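Local structure of T9SS C-terminal target domain-containing protein (5JVK) at residues 427-432 and 445-450; 452-457 and 486-491. The protein probably hydrolyses O-glycosidic bonds, as a family 39 glycoside hydrolase of a gut Bacteroides, built on a (beta/alpha)8 barrel. All blocks are in the same frame, centred on the assembly; numbering follows the deposited sequence.

After an N-terminal five-stranded mixed sheet and the eight-stranded parallel barrel, the chain enters a C-terminal all-beta region. Contact 1 pairs 427-432 with 445-450 and closes the short hairpin of strands 429-436 and 439-447, within a six-stranded antiparallel sheet. A short loop leads on into 452-457, which contact 2 pairs with 486-491, closing a longer loop that holds strands 466-469 and 475-476. The two closures therefore follow in series, neither enclosing nor crossing the other. Their centres lie about 8 Å apart, and Thr447 N is 3.0 Å from Ser490 O, a probable hydrogen bond. Leu487, Leu489 and Ile455 pack on Ala445, Asn429 and Val431, joining the two sheets; Trp446 faces helix 350-366 of the barrel domain.

Contact 1: 427-432 and 445-450; sequences GVNKVL and AWTTKA
Two donors of one residue converge on Val428 O, where the hairpin frays into loop. Thr448 N lies 2.9 Å from Val428 O, nearly along the C=O axis, while Thr448 OG1 reaches the same Val428 O at 2.8 Å on a lone pair in the carbonyl plane. The Thr448 first torsion (chi1 57°) sets OG1 on the same side as the backbone N, so both can reach Val428 O. Beside it, Thr447 OG1 donates to Asn429 OD1 at 2.7 Å, almost end-on to the amide C=O, and accepts from Lys449 N, an ST turn; the Asn429 and Thr447 side chains run side by side. The antiparallel strands, 169° apart in direction, are joined at the hydrogen-bonded pair Lys430-Trp446: Lys430 N to Trp446 O is 2.9 Å, and the return bond from Trp446 N to Lys430 O is longer, 3.1 Å, and less straight. On that pair's face, Lys430 CB sits over the Trp446 six-membered ring, 3.9 Å from its centroid and 15° off the normal, a CH-pi contact. The lysine chain bends at chi2, and NZ bonds Gly427 O and forms a salt bridge with Asp297, whose OD1 also takes the indole NE1. Leu432 CD1 meets Trp446 CH2 obliquely at 3.5 Å. Val431 CG2 touches Ala445 CB on the other face, and Val428 CG1 rests against the Lys449 CD methylene. Asp297 probably favours the charged ammonium; through it and Trp446 on Arg359 and Leu363, the hairpin is tied to the barrel domain by charge and packing.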
loop_
_atom_site.group_PDB
_atom_site.type_symbol
_atom_site.label_atom_id
_atom_site.label_comp_id
_atom_site.label_asym_id
_atom_site.label_seq_id
_atom_site.Cartn_x
_atom_site.Cartn_y
_atom_site.Cartn_z
ATOM N N GLY A 427 -1.959 -6.852 23.508
ATOM C CA GLY A 427 -2.569 -5.741 24.234
ATOM C C GLY A 427 -1.903 -4.420 23.895
ATOM O O GLY A 427 -1.678 -4.120 22.720
ATOM N N VAL A 428 -1.587 -3.641 24.927
ATOM C CA VAL A 428 -0.945 -2.332 24.776
ATOM C C VAL A 428 0.383 -2.470 24.027
ATOM O O VAL A 428 0.670 -1.679 23.125
ATOM C CB VAL A 428 -0.741 -1.646 26.152
ATOM C CG1 VAL A 428 0.176 -0.430 26.059
ATOM C CG2 VAL A 428 -2.086 -1.225 26.727
ATOM N N ASN A 429 1.173 -3.471 24.412
ATOM C CA ASN A 429 2.413 -3.832 23.721
ATOM C C ASN A 429 2.202 -5.126 22.938
ATOM O O ASN A 429 1.413 -5.978 23.346
ATOM C CB ASN A 429 3.549 -4.010 24.732
ATOM C CG ASN A 429 3.773 -2.772 25.584
ATOM O OD1 ASN A 429 3.775 -1.653 25.078
ATOM N ND2 ASN A 429 3.956 -2.968 26.882
ATOM N N LYS A 430 2.907 -5.260 21.816
ATOM C CA LYS A 430 2.814 -6.434 20.947
ATOM C C LYS A 430 4.193 -7.017 20.742
ATOM O O LYS A 430 5.130 -6.279 20.465
ATOM C CB LYS A 430 2.251 -6.054 19.571
ATOM C CG LYS A 430 0.791 -6.401 19.331
ATOM C CD LYS A 430 -0.147 -5.355 19.892
ATOM C CE LYS A 430 -1.530 -5.490 19.285
ATOM N NZ LYS A 430 -2.454 -4.473 19.852
ATOM N N VAL A 431 4.310 -8.337 20.881
ATOM C CA VAL A 431 5.492 -9.083 20.441
ATOM C C VAL A 431 4.986 -10.304 19.672
ATOM O O VAL A 431 4.337 -11.175 20.251
ATOM C CB VAL A 431 6.400 -9.515 21.614
ATOM C CG1 VAL A 431 7.651 -10.217 21.090
ATOM C CG2 VAL A 431 6.798 -8.308 22.458
ATOM N N LEU A 432 5.277 -10.347 18.374
ATOM C CA LEU A 432 4.709 -11.339 17.462
ATOM C C LEU A 432 5.828 -12.066 16.732
ATOM O O LEU A 432 6.822 -11.448 16.367
ATOM C CB LEU A 432 3.809 -10.649 16.433
ATOM C CG LEU A 432 2.792 -9.621 16.927
ATOM C CD1 LEU A 432 2.170 -8.893 15.746
ATOM C CD2 LEU A 432 1.725 -10.291 17.777
ATOM N N ALA A 445 8.129 -6.159 17.357
ATOM C CA ALA A 445 7.676 -5.599 18.627
ATOM C C ALA A 445 7.394 -4.108 18.518
ATOM O O ALA A 445 8.168 -3.366 17.918
ATOM C CB ALA A 445 8.702 -5.863 19.717
ATOM N N TRP A 446 6.273 -3.688 19.095
ATOM C CA TRP A 446 5.901 -2.280 19.160
ATOM C C TRP A 446 4.975 -2.027 20.343
ATOM O O TRP A 446 4.451 -2.966 20.947
ATOM C CB TRP A 446 5.244 -1.822 17.845
ATOM C CG TRP A 446 3.834 -2.315 17.588
ATOM C CD1 TRP A 446 2.676 -1.753 18.035
ATOM C CD2 TRP A 446 3.448 -3.440 16.789
ATOM N NE1 TRP A 446 1.595 -2.463 17.582
ATOM C CE2 TRP A 446 2.039 -3.507 16.818
ATOM C CE3 TRP A 446 4.158 -4.405 16.062
ATOM C CZ2 TRP A 446 1.321 -4.499 16.141
ATOM C CZ3 TRP A 446 3.441 -5.394 15.387
ATOM C CH2 TRP A 446 2.036 -5.431 15.434
ATOM N N THR A 447 4.783 -0.750 20.657
ATOM C CA THR A 447 3.829 -0.327 21.675
ATOM C C THR A 447 2.799 0.603 21.045
ATOM O O THR A 447 3.119 1.363 20.129
ATOM C CB THR A 447 4.516 0.356 22.884
ATOM O OG1 THR A 447 3.528 0.713 23.861
ATOM C CG2 THR A 447 5.304 1.608 22.489
ATOM N N THR A 448 1.564 0.525 21.538
ATOM C CA THR A 448 0.511 1.468 21.165
ATOM C C THR A 448 0.641 2.813 21.903
ATOM O O THR A 448 0.026 3.798 21.500
ATOM C CB THR A 448 -0.887 0.873 21.423
ATOM O OG1 THR A 448 -1.011 0.491 22.799
ATOM C CG2 THR A 448 -1.112 -0.346 20.541
ATOM N N LYS A 449 1.432 2.854 22.976
ATOM C CA LYS A 449 1.610 4.083 23.756
ATOM C C LYS A 449 2.477 5.098 23.008
ATOM O O LYS A 449 3.608 4.792 22.628
ATOM C CB LYS A 449 2.206 3.767 25.133
ATOM C CG LYS A 449 1.243 3.003 26.028
ATOM C CD LYS A 449 1.912 2.416 27.260
ATOM C CE LYS A 449 2.369 3.486 28.237
ATOM N NZ LYS A 449 2.556 2.928 29.607
ATOM N N ALA A 450 1.928 6.299 22.810
ATOM C CA ALA A 450 2.579 7.372 22.046
ATOM C C ALA A 450 3.964 7.732 22.580
ATOM O O ALA A 450 4.920 7.875 21.814
ATOM C CB ALA A 450 1.694 8.609 22.038
#

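Contact 2: 452-457 and 486-491; sequences GTTIRV and VLNLSI
Over one face of the Arg456 guanidinium lies Val486 CG2, 3.8 Å above the plane and offset toward the rim. The arrangement is a two-stranded antiparallel beta ribbon of strands 453-458 and 484-489, with the axes of the paired segments 4.7 Å apart at closest approach and 154° between their directions. Arg456 is extended from CG to NE and runs alongside Val486, while its NE is held by a salt bridge to Asp481. On the same face, the Asn488 and Thr454 side chains run side by side, pointing the same way, and Thr454 OG1 donates to Asn488 OD1 at 2.9 Å in the amide C=O plane.

Backbone bonding is regular at the pair Ile455-Leu487, where Ile455 N to Leu487 O is 2.9 Å and the return bond lies nearly along its C=O axis. It distorts at Thr453-Leu489: Thr453 N sits above the Leu489 carbonyl plane, 3.2 Å from Leu489 O. Gly452, just before Thr453, brings its CA to 3.4 Å from Leu489 O, and its backbone angles would jam a CB against the preceding carbonyl.

The other face, mostly apolar, carries Ile455, Leu487 and Leu489 with Thr453 at its end, and turns toward the neighbouring sheet, with Leu487 and Leu489 packing on Ala445. Ile455 takes the crowded first torsion (chi1 60°), setting CG1 between backbone N and carbonyl carbon, and so carries that atom to 3.7 Å from Leu489 CD1.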
loop_
_atom_site.group_PDB
_atom_site.type_symbol
_atom_site.label_atom_id
_atom_site.label_comp_id
_atom_site.label_asym_id
_atom_site.label_seq_id
_atom_site.Cartn_x
_atom_site.Cartn_y
_atom_site.Cartn_z
ATOM N N GLY A 452 5.971 5.864 24.342
ATOM C CA GLY A 452 6.891 4.719 24.321
ATOM C C GLY A 452 6.958 4.016 25.667
ATOM O O GLY A 452 6.575 4.589 26.687
ATOM N N THR A 453 7.417 2.763 25.660
ATOM C CA THR A 453 7.698 2.006 26.890
ATOM C C THR A 453 8.898 1.090 26.709
ATOM O O THR A 453 9.324 0.815 25.584
ATOM C CB THR A 453 6.519 1.106 27.336
ATOM O OG1 THR A 453 6.105 0.263 26.252
ATOM C CG2 THR A 453 5.351 1.928 27.806
ATOM N N THR A 454 9.420 0.619 27.837
ATOM C CA THR A 454 10.461 -0.394 27.872
ATOM C C THR A 454 9.856 -1.702 28.380
ATOM O O THR A 454 9.079 -1.693 29.336
ATOM C CB THR A 454 11.612 0.044 28.792
ATOM O OG1 THR A 454 12.161 1.280 28.310
ATOM C CG2 THR A 454 12.710 -1.018 28.845
ATOM N N ILE A 455 10.195 -2.812 27.725
ATOM C CA ILE A 455 9.822 -4.149 28.200
ATOM C C ILE A 455 11.022 -5.093 28.186
ATOM O O ILE A 455 12.025 -4.839 27.518
ATOM C CB ILE A 455 8.660 -4.777 27.387
ATOM C CG1 ILE A 455 9.021 -4.937 25.904
ATOM C CG2 ILE A 455 7.393 -3.945 27.530
ATOM C CD1 ILE A 455 8.199 -5.996 25.206
ATOM N N ARG A 456 10.891 -6.183 28.934
ATOM C CA ARG A 456 11.907 -7.219 29.015
ATOM C C ARG A 456 11.298 -8.520 28.535
ATOM O O ARG A 456 10.430 -9.065 29.197
ATOM C CB ARG A 456 12.408 -7.342 30.452
ATOM C CG ARG A 456 13.351 -6.220 30.824
ATOM C CD ARG A 456 13.567 -6.099 32.321
ATOM N NE ARG A 456 14.710 -5.227 32.602
ATOM C CZ ARG A 456 14.711 -3.892 32.512
ATOM N NH1 ARG A 456 13.619 -3.209 32.154
ATOM N NH2 ARG A 456 15.829 -3.222 32.786
ATOM N N VAL A 457 11.739 -8.995 27.374
ATOM C CA VAL A 457 11.260 -10.251 26.798
ATOM C C VAL A 457 12.347 -11.294 26.986
ATOM O O VAL A 457 13.507 -11.028 26.668
ATOM C CB VAL A 457 10.971 -10.106 25.288
ATOM C CG1 VAL A 457 10.364 -11.389 24.727
ATOM C CG2 VAL A 457 10.055 -8.915 25.032
ATOM N N VAL A 486 16.132 -6.378 26.716
ATOM C CA VAL A 486 15.520 -5.102 27.098
ATOM C C VAL A 486 15.206 -4.335 25.818
ATOM O O VAL A 486 16.125 -3.881 25.137
ATOM C CB VAL A 486 16.449 -4.253 28.002
ATOM C CG1 VAL A 486 15.749 -2.972 28.448
ATOM C CG2 VAL A 486 16.911 -5.057 29.211
ATOM N N LEU A 487 13.917 -4.205 25.497
ATOM C CA LEU A 487 13.459 -3.541 24.271
ATOM C C LEU A 487 12.795 -2.208 24.586
ATOM O O LEU A 487 11.870 -2.153 25.397
ATOM C CB LEU A 487 12.455 -4.422 23.523
ATOM C CG LEU A 487 12.928 -5.804 23.072
ATOM C CD1 LEU A 487 11.788 -6.541 22.387
ATOM C CD2 LEU A 487 14.128 -5.698 22.146
ATOM N N ASN A 488 13.264 -1.146 23.930
ATOM C CA ASN A 488 12.692 0.190 24.071
ATOM C C ASN A 488 11.680 0.408 22.957
ATOM O O ASN A 488 12.034 0.824 21.854
ATOM C CB ASN A 488 13.794 1.249 24.029
ATOM C CG ASN A 488 14.749 1.134 25.203
ATOM O OD1 ASN A 488 14.324 1.074 26.358
ATOM N ND2 ASN A 488 16.048 1.093 24.913
ATOM N N LEU A 489 10.418 0.116 23.263
ATOM C CA LEU A 489 9.356 0.109 22.264
ATOM C C LEU A 489 8.887 1.517 21.925
ATOM O O LEU A 489 8.799 2.385 22.798
ATOM C CB LEU A 489 8.161 -0.719 22.750
ATOM C CG LEU A 489 8.413 -2.177 23.150
ATOM C CD1 LEU A 489 7.091 -2.845 23.491
ATOM C CD2 LEU A 489 9.128 -2.949 22.051
ATOM N N SER A 490 8.598 1.724 20.642
ATOM C CA SER A 490 7.902 2.907 20.160
ATOM C C SER A 490 6.691 2.476 19.336
ATOM O O SER A 490 6.449 1.280 19.138
ATOM C CB SER A 490 8.841 3.777 19.312
ATOM O OG SER A 490 9.118 3.184 18.054
ATOM N N ILE A 491 5.939 3.461 18.860
ATOM C CA ILE A 491 4.860 3.217 17.893
ATOM C C ILE A 491 5.370 2.548 16.609
ATOM O O ILE A 491 4.649 1.762 15.992
ATOM C CB ILE A 491 4.046 4.502 17.566
ATOM C CG1 ILE A 491 4.907 5.586 16.893
ATOM C CG2 ILE A 491 3.383 5.047 18.830
ATOM C CD1 ILE A 491 4.110 6.780 16.416
#